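Local atomic coordinates of possible thiamine biosynthesis enzyme (Candida albicans, PDB entry 2X7Q), a protein that is of unknown function but has the generic periplasmic binding protein fold and probably binds a small solute. Residues L30-Q35 / V237-E242; Q36-A41 / I230-E235; S107-V112 / V162-G167; G122-R125 / G129-V132; M133-A138 / D147-L152. The protein carries 1 engineered substitution. All blocks are in the same frame, centred on the assembly; numbering follows the deposited sequence.

The five contacts illustrate how a two-lobed binding protein is held together locally. Interactions 1 and 2 are neighbours, their centres about 8 Å apart: the first joins helix 28-35 to helix 237-247, the second joins segment 36-41 to helix 216-235, and E239 OE1 lies 2.9 Å from Y232 OH, a probable hydrogen bond between them. Interactions 4 and 5 share helix 129-141, with centres about 6 Å apart, and strands 120-123 and 148-151 join them through V123 O and L152 N, 2.9 Å apart. Interaction 3 lies farther out, its centre about 17 Å from that of interaction 5. Interactions 1 and 4, about 29 Å apart between centres, lie on opposite sides of the chain's centre.

Interaction 1 (L30-Q35 / V237-E242); sequences LFFAQQ and VDEAIE
F32 is the side chain that reaches across from helix 28-35 to helix 237-247, where it settles against E239 and A240. With chi1 at -75°, CG stands beside the backbone N and anti to the carbonyl carbon, and CB already points at the other helix. The contact is made by the far half of the ring. CE1 takes the alanine side, 3.8 Å from A240 CA and 4.0 Å from A240 CB. CZ, at the tip, sits 3.7 Å from A240 N and so rests on the helix backbone itself. CE2 turns to the glutamate: it lies 4.0 Å from E239 CB and 3.8 Å from E239 OE1. The carboxylate comes in obliquely, its plane 45° from that of the ring. The E239 chain, extended beyond CG, carries OE1 alongside the ring near CE2, and this OE1 is bonded to the hydroxyl of Y232, which fixes the acid beside the phenyl group. Q35 adds a looser polar neighbour, with NE2 4.3 Å from E239 OE1. One face of the F32 ring is covered within its own helix by F31 CD2, which lies over the ring centre, and the Y232 ring meets F32 at a moderate angle. The short helical segments approach to 11.7 Å between axes and cross at 108°, a wide separation that one large aromatic residue spans. This is a steeply crossed helix-helix contact, a phenylalanine ring resting on an alanine, that joins helix 28-35 near the N-terminus to helix 237-247, on the same side of the periplasmic binding protein fold as interaction 2.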
# COMPACT_ATOMS: atom_id res chain seq x y z
N LEU A 30 -1.93 0.02 -13.76
CA LEU A 30 -3.35 -0.33 -13.87
C LEU A 30 -4.03 0.51 -14.94
O LEU A 30 -4.85 -0.00 -15.71
CB LEU A 30 -4.05 -0.13 -12.52
CG LEU A 30 -3.57 -0.98 -11.35
CD1 LEU A 30 -4.33 -0.63 -10.08
CD2 LEU A 30 -3.72 -2.46 -11.68
N PHE A 31 -3.69 1.79 -15.00
CA PHE A 31 -4.29 2.70 -15.97
C PHE A 31 -3.94 2.32 -17.40
O PHE A 31 -4.83 2.21 -18.25
CB PHE A 31 -3.85 4.14 -15.69
CG PHE A 31 -4.09 5.08 -16.84
CD1 PHE A 31 -5.36 5.55 -17.11
CD2 PHE A 31 -3.03 5.48 -17.64
CE1 PHE A 31 -5.58 6.41 -18.17
CE2 PHE A 31 -3.24 6.34 -18.70
CZ PHE A 31 -4.52 6.81 -18.97
N PHE A 32 -2.66 2.13 -17.67
CA PHE A 32 -2.20 1.81 -19.02
C PHE A 32 -2.76 0.48 -19.52
O PHE A 32 -2.98 0.30 -20.72
CB PHE A 32 -0.66 1.80 -19.08
CG PHE A 32 -0.04 3.17 -19.09
CD1 PHE A 32 0.65 3.64 -17.98
CD2 PHE A 32 -0.16 3.99 -20.19
CE1 PHE A 32 1.22 4.90 -17.99
CE2 PHE A 32 0.40 5.26 -20.20
CZ PHE A 32 1.09 5.71 -19.10
N ALA A 33 -3.00 -0.45 -18.60
CA ALA A 33 -3.63 -1.72 -18.95
C ALA A 33 -5.02 -1.48 -19.54
O ALA A 33 -5.45 -2.20 -20.44
CB ALA A 33 -3.71 -2.63 -17.73
N GLN A 34 -5.71 -0.47 -19.02
CA GLN A 34 -7.03 -0.11 -19.51
C GLN A 34 -6.92 0.72 -20.79
O GLN A 34 -7.69 0.53 -21.73
CB GLN A 34 -7.80 0.68 -18.44
CG GLN A 34 -9.20 1.11 -18.85
CD GLN A 34 -9.90 1.93 -17.79
OE1 GLN A 34 -10.75 1.42 -17.06
NE2 GLN A 34 -9.54 3.20 -17.69
N GLN A 35 -5.96 1.64 -20.81
CA GLN A 35 -5.73 2.49 -21.98
C GLN A 35 -5.42 1.66 -23.21
O GLN A 35 -5.93 1.93 -24.30
CB GLN A 35 -4.59 3.47 -21.71
CG GLN A 35 -4.29 4.42 -22.86
CD GLN A 35 -3.01 5.21 -22.66
OE1 GLN A 35 -3.04 6.40 -22.36
NE2 GLN A 35 -1.88 4.54 -22.82
N VAL A 237 7.99 4.94 -19.75
CA VAL A 237 8.08 5.81 -18.58
C VAL A 237 7.75 7.25 -18.94
O VAL A 237 7.18 7.99 -18.14
CB VAL A 237 9.49 5.75 -17.95
CG1 VAL A 237 9.60 6.71 -16.78
CG2 VAL A 237 9.82 4.33 -17.51
N ASP A 238 8.11 7.64 -20.16
CA ASP A 238 7.82 8.98 -20.67
C ASP A 238 6.34 9.33 -20.53
O ASP A 238 5.99 10.39 -20.00
CB ASP A 238 8.28 9.12 -22.12
CG ASP A 238 7.81 7.98 -23.01
OD1 ASP A 238 7.11 7.08 -22.51
OD2 ASP A 238 8.15 7.98 -24.21
N GLU A 239 5.48 8.43 -20.99
CA GLU A 239 4.04 8.63 -20.92
C GLU A 239 3.56 8.54 -19.47
O GLU A 239 2.63 9.25 -19.07
CB GLU A 239 3.32 7.57 -21.76
CG GLU A 239 3.74 7.57 -23.22
CD GLU A 239 3.05 6.49 -24.03
OE1 GLU A 239 2.14 5.82 -23.48
OE2 GLU A 239 3.41 6.31 -25.21
N ALA A 240 4.19 7.67 -18.70
CA ALA A 240 3.86 7.49 -17.30
C ALA A 240 4.07 8.80 -16.53
O ALA A 240 3.22 9.19 -15.73
CB ALA A 240 4.72 6.39 -16.69
N ILE A 241 5.19 9.46 -16.79
CA ILE A 241 5.49 10.72 -16.14
C ILE A 241 4.44 11.78 -16.47
O ILE A 241 4.02 12.54 -15.60
CB ILE A 241 6.89 11.25 -16.53
CG1 ILE A 241 7.98 10.28 -16.06
CG2 ILE A 241 7.12 12.63 -15.95
CD1 ILE A 241 9.38 10.73 -16.40
N GLU A 242 4.03 11.82 -17.74
CA GLU A 242 3.02 12.78 -18.18
C GLU A 242 1.67 12.49 -17.52
O GLU A 242 1.00 13.39 -17.04
CB GLU A 242 2.88 12.75 -19.70
CG GLU A 242 1.89 13.76 -20.26
CD GLU A 242 1.71 13.66 -21.76
OE1 GLU A 242 1.92 12.55 -22.31
OE2 GLU A 242 1.35 14.67 -22.39

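Interaction 2 (Q36-A41 / I230-E235)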
# COMPACT_ATOMS: atom_id res chain seq x y z
N GLN A 36 -4.58 0.64 -23.04
CA GLN A 36 -4.17 -0.22 -24.15
C GLN A 36 -5.15 -1.36 -24.37
O GLN A 36 -4.95 -2.21 -25.24
CB GLN A 36 -2.76 -0.76 -23.92
CG GLN A 36 -1.70 0.32 -23.75
CD GLN A 36 -1.58 1.21 -24.97
OE1 GLN A 36 -1.52 2.43 -24.86
NE2 GLN A 36 -1.54 0.60 -26.15
N GLY A 37 -6.22 -1.38 -23.57
CA GLY A 37 -7.27 -2.36 -23.72
C GLY A 37 -6.84 -3.79 -23.42
O GLY A 37 -7.37 -4.73 -24.01
N TYR A 38 -5.90 -3.94 -22.50
CA TYR A 38 -5.42 -5.27 -22.12
C TYR A 38 -6.51 -6.06 -21.39
O TYR A 38 -6.59 -7.28 -21.53
CB TYR A 38 -4.17 -5.17 -21.25
CG TYR A 38 -2.96 -4.63 -21.96
CD1 TYR A 38 -2.54 -5.17 -23.17
CD2 TYR A 38 -2.21 -3.60 -21.42
CE1 TYR A 38 -1.43 -4.68 -23.83
CE2 TYR A 38 -1.09 -3.10 -22.06
CZ TYR A 38 -0.71 -3.65 -23.27
OH TYR A 38 0.40 -3.16 -23.92
N TYR A 39 -7.34 -5.37 -20.62
CA TYR A 39 -8.40 -6.03 -19.87
C TYR A 39 -9.42 -6.68 -20.81
O TYR A 39 -9.75 -7.85 -20.66
CB TYR A 39 -9.11 -5.04 -18.94
CG TYR A 39 -8.19 -4.42 -17.91
CD1 TYR A 39 -7.98 -3.05 -17.87
CD2 TYR A 39 -7.54 -5.20 -16.97
CE1 TYR A 39 -7.15 -2.47 -16.93
CE2 TYR A 39 -6.70 -4.64 -16.02
CZ TYR A 39 -6.51 -3.27 -16.01
OH TYR A 39 -5.68 -2.71 -15.07
N LYS A 40 -9.91 -5.91 -21.78
CA LYS A 40 -10.86 -6.43 -22.76
C LYS A 40 -10.24 -7.55 -23.59
O LYS A 40 -10.93 -8.50 -23.98
CB LYS A 40 -11.37 -5.31 -23.66
CG LYS A 40 -12.50 -4.50 -23.06
CD LYS A 40 -12.23 -3.01 -23.11
CE LYS A 40 -13.40 -2.23 -22.53
NZ LYS A 40 -13.12 -0.77 -22.47
N ALA A 41 -8.95 -7.45 -23.86
CA ALA A 41 -8.23 -8.45 -24.63
C ALA A 41 -8.27 -9.81 -23.93
O ALA A 41 -8.20 -10.85 -24.57
CB ALA A 41 -6.80 -8.02 -24.87
N ILE A 230 2.16 -3.57 -16.59
CA ILE A 230 3.45 -3.27 -15.97
C ILE A 230 4.55 -3.18 -17.02
O ILE A 230 5.40 -2.29 -16.97
CB ILE A 230 3.83 -4.35 -14.93
CG1 ILE A 230 2.90 -4.27 -13.72
CG2 ILE A 230 5.27 -4.18 -14.50
CD1 ILE A 230 3.21 -5.28 -12.64
N GLN A 231 4.54 -4.11 -17.97
CA GLN A 231 5.53 -4.11 -19.04
C GLN A 231 5.42 -2.85 -19.88
O GLN A 231 6.44 -2.24 -20.23
CB GLN A 231 5.38 -5.36 -19.92
CG GLN A 231 6.39 -5.44 -21.06
CD GLN A 231 6.22 -6.67 -21.92
OE1 GLN A 231 5.33 -7.49 -21.69
NE2 GLN A 231 7.08 -6.82 -22.92
N TYR A 232 4.20 -2.44 -20.21
CA TYR A 232 3.98 -1.22 -20.97
C TYR A 232 4.56 -0.03 -20.23
O TYR A 232 5.29 0.77 -20.80
CB TYR A 232 2.49 -1.00 -21.24
CG TYR A 232 2.21 0.16 -22.17
CD1 TYR A 232 2.10 1.45 -21.69
CD2 TYR A 232 2.06 -0.05 -23.54
CE1 TYR A 232 1.84 2.52 -22.54
CE2 TYR A 232 1.80 1.01 -24.40
CZ TYR A 232 1.70 2.28 -23.89
OH TYR A 232 1.45 3.33 -24.74
N TYR A 233 4.24 0.08 -18.94
CA TYR A 233 4.78 1.14 -18.10
C TYR A 233 6.30 1.17 -18.18
O TYR A 233 6.90 2.22 -18.39
CB TYR A 233 4.33 0.95 -16.65
CG TYR A 233 5.13 1.76 -15.66
CD1 TYR A 233 4.78 3.07 -15.36
CD2 TYR A 233 6.24 1.22 -15.02
CE1 TYR A 233 5.51 3.82 -14.45
CE2 TYR A 233 6.98 1.96 -14.12
CZ TYR A 233 6.61 3.25 -13.84
OH TYR A 233 7.34 3.99 -12.94
N ASN A 234 6.92 0.00 -18.01
CA ASN A 234 8.37 -0.12 -18.05
C ASN A 234 8.96 0.37 -19.37
O ASN A 234 10.08 0.88 -19.40
CB ASN A 234 8.80 -1.56 -17.79
CG ASN A 234 8.71 -1.95 -16.33
OD1 ASN A 234 8.57 -1.09 -15.46
ND2 ASN A 234 8.82 -3.24 -16.05
N GLU A 235 8.21 0.21 -20.45
CA GLU A 235 8.69 0.57 -21.78
C GLU A 235 8.25 1.97 -22.20
O GLU A 235 8.62 2.46 -23.26
CB GLU A 235 8.22 -0.46 -22.81
CG GLU A 235 8.69 -1.88 -22.52
CD GLU A 235 8.12 -2.89 -23.50
OE1 GLU A 235 7.27 -2.50 -24.33
OE2 GLU A 235 8.52 -4.07 -23.44
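The amide of Q36 lies flat over the ring of Y232, the two planes only 15° apart, while the side chain of Y38 crosses that of Y232 at about a right angle. Q36 manages the stack in two steps: chi1 puts CG over one face, and the bend at chi2 (-61°) turns the amide flat onto the ring. Its CG is 3.8 Å from the centroid of the Y232 ring, a CH-pi contact, and its CD is 3.4 Å from Y232 CE2. Beyond that, Q36 OE1 ends up 3.1 Å from Y232 OH, although the hydroxyl's bond is to E239. Y38 uses its phenol end: Y38 OH is 3.5 Å from Y232 CD2, and Y232 CB sits near the plane of the Y38 ring, at its edge. The two residues of segment 36-41 also brace each other, for Q36 CB lies over the rim of one Y38 ring face. Y232 itself projects from helix 216-235 with CG anti to the backbone N, and its ring also stacks with that of H236. Between Q36 and Y38, G37 has positive phi, ending helix 28-35 in a Schellman motif that turns the chain into the short, weakly bonded helix about 38-41 and presents both side chains to one tyrosine.

Interaction 3 (S107-V112 / V162-G167)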
# COMPACT_ATOMS: atom_id res chain seq x y z
N SER A 107 6.00 23.61 9.92
CA SER A 107 7.01 24.44 9.28
C SER A 107 7.89 25.14 10.31
O SER A 107 9.10 25.26 10.14
CB SER A 107 6.36 25.47 8.36
OG SER A 107 5.49 26.32 9.08
N ASN A 108 7.26 25.60 11.39
CA ASN A 108 7.97 26.28 12.47
C ASN A 108 7.74 25.60 13.82
O ASN A 108 6.90 26.04 14.60
CB ASN A 108 7.56 27.75 12.55
CG ASN A 108 8.36 28.52 13.58
OD1 ASN A 108 9.58 28.67 13.46
ND2 ASN A 108 7.68 29.02 14.61
N ARG A 109 8.50 24.54 14.08
CA ARG A 109 8.37 23.81 15.34
C ARG A 109 9.71 23.68 16.05
O ARG A 109 10.49 22.77 15.78
CB ARG A 109 7.79 22.42 15.08
CG ARG A 109 6.39 22.42 14.49
CD ARG A 109 5.37 22.94 15.47
NE ARG A 109 5.35 22.15 16.70
CZ ARG A 109 4.65 21.03 16.87
NH1 ARG A 109 3.91 20.56 15.87
NH2 ARG A 109 4.70 20.38 18.02
N ASP A 110 9.98 24.61 16.97
CA ASP A 110 11.23 24.58 17.73
C ASP A 110 11.30 23.35 18.64
O ASP A 110 12.39 22.93 19.04
CB ASP A 110 11.38 25.85 18.57
CG ASP A 110 11.69 27.07 17.73
OD1 ASP A 110 11.81 26.93 16.49
OD2 ASP A 110 11.83 28.17 18.31
N ASP A 111 10.14 22.79 18.95
CA ASP A 111 10.07 21.66 19.87
C ASP A 111 10.29 20.31 19.17
O ASP A 111 10.50 19.29 19.83
CB ASP A 111 8.73 21.66 20.61
CG ASP A 111 7.54 21.59 19.67
OD1 ASP A 111 7.66 22.04 18.51
OD2 ASP A 111 6.48 21.09 20.10
N VAL A 112 10.23 20.31 17.85
CA VAL A 112 10.40 19.08 17.08
C VAL A 112 11.42 19.25 15.96
O VAL A 112 11.14 19.87 14.94
CB VAL A 112 9.07 18.60 16.48
CG1 VAL A 112 9.27 17.31 15.69
CG2 VAL A 112 8.04 18.39 17.58
N VAL A 162 0.23 19.13 12.50
CA VAL A 162 1.63 19.35 12.86
C VAL A 162 1.98 20.83 12.82
O VAL A 162 3.00 21.25 13.38
CB VAL A 162 2.58 18.55 11.95
CG1 VAL A 162 2.43 17.06 12.19
CG2 VAL A 162 2.33 18.89 10.49
N ASN A 163 1.14 21.62 12.16
CA ASN A 163 1.31 23.06 12.13
C ASN A 163 0.49 23.73 13.23
O ASN A 163 0.43 24.96 13.31
CB ASN A 163 0.94 23.63 10.76
CG ASN A 163 2.05 23.46 9.74
OD1 ASN A 163 3.19 23.83 9.99
ND2 ASN A 163 1.71 22.90 8.59
N LEU A 164 -0.15 22.91 14.06
CA LEU A 164 -0.94 23.40 15.19
C LEU A 164 -1.99 24.40 14.74
O LEU A 164 -2.18 25.44 15.37
CB LEU A 164 -0.03 24.02 16.25
CG LEU A 164 1.09 23.12 16.78
CD1 LEU A 164 1.91 23.84 17.84
CD2 LEU A 164 0.52 21.82 17.33
N LYS A 165 -2.68 24.08 13.65
CA LYS A 165 -3.73 24.94 13.12
C LYS A 165 -5.02 24.76 13.91
O LYS A 165 -5.22 23.74 14.57
CB LYS A 165 -3.98 24.62 11.64
CG LYS A 165 -2.73 24.66 10.78
CD LYS A 165 -2.16 26.06 10.67
CE LYS A 165 -3.10 26.98 9.90
NZ LYS A 165 -3.34 26.48 8.51
N ASP A 166 -5.89 25.76 13.85
CA ASP A 166 -7.18 25.70 14.52
C ASP A 166 -8.11 24.73 13.80
O ASP A 166 -8.02 24.56 12.59
CB ASP A 166 -7.82 27.09 14.59
CG ASP A 166 -7.04 28.04 15.48
OD1 ASP A 166 -6.56 27.61 16.55
OD2 ASP A 166 -6.92 29.23 15.10
N GLY A 167 -9.01 24.10 14.55
CA GLY A 167 -9.99 23.20 13.98
C GLY A 167 -9.62 21.73 14.10
O GLY A 167 -10.47 20.86 13.96
O HOH W 1 3.27 25.89 7.34
O HOH W 2 4.38 25.16 12.27
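This is a polar contact between two loops, in which S107 and R109, just after strand 100-106, hold the chain leaving helix 155-162 at V162, N163 and L164. Two direct bonds carry it. The backbone N of S107 donates to N163 OD1 over 2.8 Å and nearly straight, at 161°. The second runs from R109 NH1 to V162 O, 2.7 Å, more bent at 146°; the oxygen lies in the guanidinium plane, though the donor is tilted from the carbonyl plane. The arginine gets there by folding at chi2 and chi3, which curls the chain back beside its own turn. In that position it also grips D111 side-on: R109 NE is 2.9 Å from D111 OD1 and R109 NH2 is 2.8 Å from D111 OD2, a salt bridge whose two-nitrogen grip fixes the rotation of the guanidinium. L164 lies across it, with CD1 4.0 Å above the guanidinium plane and over its centre, so that one face of the charged group has a leucine methyl against it. Water thickens the other end of the contact: one molecule accepts from N108 N and donates to N163 OD1, at 3.0 Å and 2.9 Å respectively. N163 OD1 is thereby held by a backbone N-H and a water. L164, with positive phi, completes a Schellman motif at the helix end. The contact thus joins the loop after strand 100-106 to the chain leaving helix 155-162, next to residues preceding two more strands: R109 also reaches D172 and S171, before strand 173-177, and N163 ND2 reaches E189, before strand 190-197.

Interaction 4 (G122-R125 / G129-V132)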
# COMPACT_ATOMS: atom_id res chain seq x y z
N GLY A 122 0.37 11.87 14.63
CA GLY A 122 -0.83 12.02 13.83
C GLY A 122 -0.94 10.93 12.78
O GLY A 122 0.02 10.66 12.05
N VAL A 123 -2.10 10.29 12.72
CA VAL A 123 -2.33 9.23 11.75
C VAL A 123 -3.67 9.43 11.05
O VAL A 123 -4.59 10.00 11.62
CB VAL A 123 -2.33 7.84 12.41
CG1 VAL A 123 -1.00 7.58 13.10
CG2 VAL A 123 -3.48 7.72 13.40
N SER A 124 -3.76 8.97 9.81
CA SER A 124 -5.02 9.02 9.07
C SER A 124 -6.06 8.21 9.82
O SER A 124 -7.15 8.70 10.12
CB SER A 124 -4.83 8.48 7.66
OG SER A 124 -4.36 7.15 7.67
N ARG A 125 -5.72 6.96 10.12
CA ARG A 125 -6.61 6.07 10.86
C ARG A 125 -5.79 5.05 11.65
O ARG A 125 -4.63 4.79 11.32
CB ARG A 125 -7.55 5.35 9.89
CG ARG A 125 -6.84 4.34 9.01
CD ARG A 125 -7.68 3.94 7.80
NE ARG A 125 -6.92 3.07 6.92
CZ ARG A 125 -6.04 3.50 6.01
NH1 ARG A 125 -5.83 4.80 5.87
NH2 ARG A 125 -5.39 2.63 5.25
N GLY A 129 -0.99 2.54 7.46
CA GLY A 129 0.45 2.54 7.27
C GLY A 129 1.12 3.59 8.13
O GLY A 129 2.16 3.35 8.73
N SER A 130 0.51 4.78 8.19
CA SER A 130 1.04 5.88 8.99
C SER A 130 1.07 5.51 10.47
O SER A 130 1.89 6.02 11.23
CB SER A 130 0.21 7.14 8.78
OG SER A 130 -1.13 6.94 9.19
N TYR A 131 0.17 4.62 10.87
CA TYR A 131 0.10 4.16 12.25
C TYR A 131 1.10 3.03 12.51
O TYR A 131 1.89 3.09 13.44
CB TYR A 131 -1.32 3.70 12.60
CG TYR A 131 -1.44 3.03 13.95
CD1 TYR A 131 -1.40 1.64 14.05
CD2 TYR A 131 -1.59 3.77 15.11
CE1 TYR A 131 -1.51 1.02 15.28
CE2 TYR A 131 -1.69 3.16 16.34
CZ TYR A 131 -1.65 1.78 16.42
OH TYR A 131 -1.76 1.16 17.65
N VAL A 132 1.04 2.00 11.67
CA VAL A 132 1.92 0.84 11.81
C VAL A 132 3.39 1.22 11.74
O VAL A 132 4.20 0.78 12.55
CB VAL A 132 1.61 -0.22 10.74
CG1 VAL A 132 2.75 -1.23 10.65
CG2 VAL A 132 0.29 -0.91 11.03
O HOH W 3 1.99 8.85 11.28
O HOH W 4 -1.72 5.82 6.22
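S130 OG is a buried hydroxyl approached from several sides: across the contact S124 N donates to it through a weak bond of 3.4 Å, and S128 OG, in the connecting loop, is its stronger partner. Its chi1 of 61° sets OG between the backbone N and the carbonyl carbon, turned to the strand end, where it also lies 3.6 Å from V123 CB. The hydroxyl of S124 stands near by and shares a weak bond with S128, so three serines cluster at this loop. Two waters stitch the backbones together. One donates both its protons, to G122 O and to S130 O, each at 2.8 Å, and so links the last strand residues with the first helical turn. The other accepts from S130 N at 3.2 Å and lies 3.3 Å from S124 OG. An apolar contact lies beside it. V123 CG1 presses on the helix 3.7 Å from Y131 CA and sits at the edge of the tyrosine ring, close to its plane. R125 O also comes within 3.7 Å of Y131 CB; the same oxygen is bonded to S128. While CB of Y131 thus lies near V123 and R125, a chi1 of 172° directs the rest of the ring away from segment 122-125. Such a short strand-to-helix loop is the first half of the beta-alpha-beta unit formed by strand 120-123, helix 129-141 and strand 148-151. In solute-binding proteins loops of this kind often border the ligand cleft, though no ligand marks one here.

Interaction 5 (M133-A138 / D147-L152); sequences MSFVLA and DQFQVL
F149 slides its ring past that of F135, the two planes only 20° apart but the centroids 5.8 Å from each other, so that they barely overlap. The rims do the touching: F149 CZ is 3.8 Å from F135 CE1 and 3.9 Å from F135 CZ. S134 adds a polar neighbour to the same ring. S134 OG lies 3.6 Å from F149 CE2, at the ring edge and near its plane; the hydroxyl itself is bonded to the carbonyl of Y131, one turn earlier in the helix, and chi1 at 74° holds it between the backbone N and the carbonyl carbon. F149 points from strand 148-151 at helix 129-141, whereas F135 leaves its helix obliquely and only the outer edge of its ring, CE1 and CZ, reaches F149. This is the second half of the beta-alpha-beta unit, in which the helix lies over parallel strands 120-123 and 148-151, joined side by side in the sheet, with strand 148-151 at its margin. I121 of the neighbouring strand touches both S134 and F149. Y131 completes an aromatic group: its ring meets F135 edge-to-face and stands at about 55° to that of F149, while V291 and S145, in loops, touch F135.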
# COMPACT_ATOMS: atom_id res chain seq x y z
N MSE A 133 3.74 2.05 10.76
CA MSE A 133 5.13 2.44 10.53
C MSE A 133 5.70 3.26 11.68
O MSE A 133 6.92 3.35 11.83
CB MSE A 133 5.26 3.21 9.22
CG MSE A 133 5.09 2.35 7.97
SE MSE A 133 6.35 0.87 7.92
CE MSE A 133 8.01 1.88 8.01
N SER A 134 4.84 3.87 12.48
CA SER A 134 5.30 4.65 13.63
C SER A 134 5.95 3.73 14.65
O SER A 134 6.91 4.11 15.32
CB SER A 134 4.15 5.43 14.26
OG SER A 134 3.29 4.59 15.00
N PHE A 135 5.42 2.51 14.76
CA PHE A 135 5.99 1.51 15.65
C PHE A 135 7.33 1.01 15.12
O PHE A 135 8.30 0.90 15.86
CB PHE A 135 5.03 0.33 15.81
CG PHE A 135 3.81 0.64 16.63
CD1 PHE A 135 2.73 1.32 16.07
CD2 PHE A 135 3.73 0.25 17.96
CE1 PHE A 135 1.61 1.61 16.83
CE2 PHE A 135 2.61 0.54 18.72
CZ PHE A 135 1.55 1.22 18.15
N VAL A 136 7.38 0.72 13.82
CA VAL A 136 8.61 0.27 13.18
C VAL A 136 9.72 1.31 13.34
O VAL A 136 10.85 0.97 13.66
CB VAL A 136 8.38 -0.03 11.68
CG1 VAL A 136 9.69 -0.38 11.00
CG2 VAL A 136 7.37 -1.16 11.51
N LEU A 137 9.37 2.57 13.13
CA LEU A 137 10.31 3.67 13.29
C LEU A 137 10.81 3.78 14.72
O LEU A 137 12.00 3.92 14.96
CB LEU A 137 9.66 4.99 12.87
CG LEU A 137 10.52 6.24 13.06
CD1 LEU A 137 11.79 6.14 12.23
CD2 LEU A 137 9.74 7.49 12.70
N ALA A 138 9.88 3.69 15.67
CA ALA A 138 10.23 3.75 17.09
C ALA A 138 11.24 2.67 17.47
O ALA A 138 12.17 2.94 18.23
CB ALA A 138 8.96 3.63 17.94
N ASP A 147 2.42 6.22 22.15
CA ASP A 147 1.11 5.88 22.69
C ASP A 147 0.10 7.02 22.56
O ASP A 147 -1.06 6.88 22.92
CB ASP A 147 1.23 5.43 24.15
CG ASP A 147 2.00 6.42 25.01
OD1 ASP A 147 1.78 7.64 24.87
OD2 ASP A 147 2.82 5.97 25.83
N GLN A 148 0.56 8.16 22.04
CA GLN A 148 -0.32 9.29 21.77
C GLN A 148 -0.60 9.40 20.27
O GLN A 148 0.30 9.73 19.49
CB GLN A 148 0.30 10.59 22.28
CG GLN A 148 0.43 10.68 23.79
CD GLN A 148 0.82 12.06 24.26
OE1 GLN A 148 -0.01 12.96 24.36
NE2 GLN A 148 2.11 12.24 24.56
N PHE A 149 -1.83 9.12 19.88
CA PHE A 149 -2.20 9.13 18.47
C PHE A 149 -3.38 10.06 18.19
O PHE A 149 -4.38 10.05 18.91
CB PHE A 149 -2.51 7.72 17.98
CG PHE A 149 -1.34 6.78 18.06
CD1 PHE A 149 -1.24 5.86 19.08
CD2 PHE A 149 -0.34 6.82 17.10
CE1 PHE A 149 -0.17 4.99 19.16
CE2 PHE A 149 0.74 5.96 17.17
CZ PHE A 149 0.83 5.05 18.20
N GLN A 150 -3.26 10.85 17.13
CA GLN A 150 -4.33 11.76 16.73
C GLN A 150 -4.95 11.34 15.41
O GLN A 150 -4.35 11.51 14.34
CB GLN A 150 -3.81 13.20 16.63
CG GLN A 150 -3.44 13.83 17.97
CD GLN A 150 -2.16 13.27 18.56
OE1 GLN A 150 -2.06 13.06 19.77
NE2 GLN A 150 -1.18 13.01 17.70
N VAL A 151 -6.15 10.76 15.47
CA VAL A 151 -6.85 10.32 14.27
C VAL A 151 -7.35 11.54 13.49
O VAL A 151 -8.27 12.23 13.93
CB VAL A 151 -8.03 9.41 14.62
CG1 VAL A 151 -8.76 8.97 13.35
CG2 VAL A 151 -7.56 8.20 15.41
N LEU A 152 -6.73 11.79 12.34
CA LEU A 152 -7.01 13.00 11.58
C LEU A 152 -7.67 12.73 10.22
O LEU A 152 -8.03 13.66 9.50
CB LEU A 152 -5.73 13.83 11.42
CG LEU A 152 -5.14 14.34 12.73
CD1 LEU A 152 -3.67 14.68 12.58
CD2 LEU A 152 -5.93 15.53 13.27